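Local coordinates for protein 2-C-methyl-D-erythritol 2,4-cyclodiphosphate synthase (Francisella tularensis subsp. tularensis, PDB 3RE3) that probably catalyses the isoprenoid-pathway conversion of a cytidylylated methylerythritol phosphate into 2-C-methyl-D-erythritol 2,4-cyclodiphosphate with release of CMP, at residues I47-D52 against T154-L159. Numbering follows the deposited sequence.
Sequences IHALCD and THVVCL. With POP (pyrophosphate 2-), chain E.
Val156 projects from its strand toward the side of the helix, and its two methyl branches divide the work between neighbouring helical residues. CG2 lies 3.7 Å from CB of Ala49 and also rests against the backbone N of Leu50, while the other branch, CG1, anti to the backbone N (chi1 -179°), meets CD1 of Leu50 at 3.8 Å, the leucine and valine side chains lying at a slant to each other. A beta-branched valine suits the strand and offers two methyls at once; alanine, its CB directed toward the strand, is small enough to let the axes approach to 7.4 Å. CB of Ala49 is also touched by Thr154, whose OG1 lies 3.7 Å away, roughly at right angles to the Val156 methyl, a plain van der Waals touch. No hydrogen bond joins the two segments, and the segment axes run only 34° apart, as helix 45-57 packs on the mixed sheet of the alpha/beta fold of the YgbB family. Alternation along strand 151-161 sends Thr154, Val156 and Cys158 to the helix and His155 and Val157 to the opposite face, where His155 meets His155 of both neighbouring subunits in edge-to-face pairs at the heart of the trimer. Leu50 is long enough to reach between layers, touching Ile100 of strand 96-105 and Leu83 of helix 79-92. One residue before Ala49, His48 leaves the packed face and meets pyrophosphate: O1 lies over one face of the imidazole, 3.2 Å from CE1. Asp52, one turn on, places OD2 in the ring plane at its edge, while its OD1 accepts a hydrogen bond from Ile63 N, which probably helps to hold the carboxylate beside the imidazole.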
loop_
_atom_site.group_PDB
_atom_site.type_symbol
_atom_site.label_atom_id
_atom_site.label_comp_id
_atom_site.label_asym_id
_atom_site.label_seq_id
_atom_site.Cartn_x
_atom_site.Cartn_y
_atom_site.Cartn_z
ATOM N N ILE A 47 1.689 -13.468 -7.519
ATOM C CA ILE A 47 0.660 -14.411 -7.143
ATOM C C ILE A 47 0.624 -14.520 -5.620
ATOM O O ILE A 47 -0.418 -14.764 -5.017
ATOM C CB ILE A 47 0.867 -15.772 -7.811
ATOM C CG1 ILE A 47 0.593 -15.645 -9.309
ATOM C CG2 ILE A 47 -0.034 -16.830 -7.179
ATOM C CD1 ILE A 47 0.437 -16.965 -10.023
ATOM N N HIS A 48 1.774 -14.335 -5.002
ATOM C CA HIS A 48 1.850 -14.376 -3.553
ATOM C C HIS A 48 1.070 -13.216 -2.919
ATOM O O HIS A 48 0.177 -13.441 -2.103
ATOM C CB HIS A 48 3.312 -14.365 -3.097
ATOM C CG HIS A 48 3.495 -14.663 -1.643
ATOM N ND1 HIS A 48 4.369 -15.623 -1.186
ATOM C CD2 HIS A 48 2.927 -14.115 -0.542
ATOM C CE1 HIS A 48 4.325 -15.663 0.135
ATOM N NE2 HIS A 48 3.458 -14.760 0.548
ATOM N N ALA A 49 1.384 -11.983 -3.306
ATOM C CA ALA A 49 0.669 -10.845 -2.760
ATOM C C ALA A 49 -0.834 -10.973 -3.087
ATOM O O ALA A 49 -1.701 -10.600 -2.293
ATOM C CB ALA A 49 1.236 -9.559 -3.316
ATOM N N LEU A 50 -1.132 -11.525 -4.259
ATOM C CA LEU A 50 -2.508 -11.689 -4.716
ATOM C C LEU A 50 -3.290 -12.655 -3.831
ATOM O O LEU A 50 -4.390 -12.344 -3.414
ATOM C CB LEU A 50 -2.529 -12.167 -6.161
ATOM C CG LEU A 50 -3.892 -12.494 -6.740
ATOM C CD1 LEU A 50 -4.768 -11.272 -6.691
ATOM C CD2 LEU A 50 -3.743 -12.968 -8.170
ATOM N N CYS A 51 -2.719 -13.823 -3.551
ATOM C CA CYS A 51 -3.318 -14.771 -2.619
ATOM C C CYS A 51 -3.529 -14.141 -1.254
ATOM O O CYS A 51 -4.588 -14.285 -0.655
ATOM C CB CYS A 51 -2.442 -16.006 -2.472
ATOM S SG CYS A 51 -2.360 -17.024 -3.952
ATOM N N ASP A 52 -2.508 -13.451 -0.765
ATOM C CA ASP A 52 -2.608 -12.720 0.488
ATOM C C ASP A 52 -3.777 -11.732 0.495
ATOM O O ASP A 52 -4.469 -11.613 1.498
ATOM C CB ASP A 52 -1.299 -11.975 0.779
ATOM C CG ASP A 52 -0.233 -12.870 1.394
ATOM O OD1 ASP A 52 -0.581 -13.982 1.859
ATOM O OD2 ASP A 52 0.950 -12.450 1.433
ATOM N N THR A 154 5.578 -6.316 -4.702
ATOM C CA THR A 154 4.285 -6.086 -5.339
ATOM C C THR A 154 3.262 -5.766 -4.278
ATOM O O THR A 154 3.280 -6.341 -3.187
ATOM C CB THR A 154 3.781 -7.276 -6.186
ATOM O OG1 THR A 154 3.983 -8.498 -5.473
ATOM C CG2 THR A 154 4.532 -7.357 -7.479
ATOM N N HIS A 155 2.406 -4.805 -4.610
ATOM C CA HIS A 155 1.197 -4.504 -3.862
ATOM C C HIS A 155 -0.023 -4.978 -4.651
ATOM O O HIS A 155 -0.163 -4.698 -5.842
ATOM C CB HIS A 155 1.070 -3.004 -3.648
ATOM C CG HIS A 155 1.909 -2.470 -2.531
ATOM N ND1 HIS A 155 1.448 -2.388 -1.238
ATOM C CD2 HIS A 155 3.162 -1.952 -2.524
ATOM C CE1 HIS A 155 2.388 -1.853 -0.472
ATOM N NE2 HIS A 155 3.437 -1.588 -1.228
ATOM N N VAL A 156 -0.911 -5.694 -3.984
ATOM C CA VAL A 156 -2.186 -6.046 -4.586
ATOM C C VAL A 156 -3.313 -5.560 -3.690
ATOM O O VAL A 156 -3.236 -5.666 -2.465
ATOM C CB VAL A 156 -2.344 -7.567 -4.798
ATOM C CG1 VAL A 156 -3.690 -7.873 -5.455
ATOM C CG2 VAL A 156 -1.212 -8.108 -5.642
ATOM N N VAL A 157 -4.341 -5.002 -4.314
ATOM C CA VAL A 157 -5.622 -4.791 -3.657
ATOM C C VAL A 157 -6.706 -5.530 -4.441
ATOM O O VAL A 157 -6.731 -5.514 -5.676
ATOM C CB VAL A 157 -5.985 -3.301 -3.555
ATOM C CG1 VAL A 157 -5.163 -2.624 -2.483
ATOM C CG2 VAL A 157 -5.832 -2.610 -4.913
ATOM N N CYS A 158 -7.595 -6.199 -3.722
ATOM C CA CYS A 158 -8.745 -6.830 -4.352
ATOM C C CYS A 158 -10.006 -6.333 -3.688
ATOM O O CYS A 158 -9.983 -5.944 -2.519
ATOM C CB CYS A 158 -8.684 -8.353 -4.248
ATOM S SG CYS A 158 -8.589 -8.918 -2.575
ATOM N N LEU A 159 -11.093 -6.314 -4.457
ATOM C CA LEU A 159 -12.432 -6.042 -3.928
ATOM C C LEU A 159 -13.315 -7.251 -4.181
ATOM O O LEU A 159 -13.457 -7.684 -5.317
ATOM C CB LEU A 159 -13.043 -4.824 -4.600
ATOM C CG LEU A 159 -14.273 -4.201 -3.959
ATOM C CD1 LEU A 159 -14.078 -3.951 -2.472
ATOM C CD2 LEU A 159 -14.606 -2.901 -4.665
HETATM P P1 POP E . 8.199 -13.657 0.413
HETATM O O1 POP E . 6.827 -13.898 1.001
HETATM O O2 POP E . 8.756 -12.369 0.976
HETATM O O3 POP E . 9.107 -14.804 0.789
HETATM O O POP E . 8.090 -13.558 -1.198
HETATM P P2 POP E . 8.414 -14.777 -2.214
HETATM O O4 POP E . 7.789 -14.448 -3.548
HETATM O O5 POP E . 9.907 -14.955 -2.380
HETATM O O6 POP E . 7.800 -16.063 -1.708
#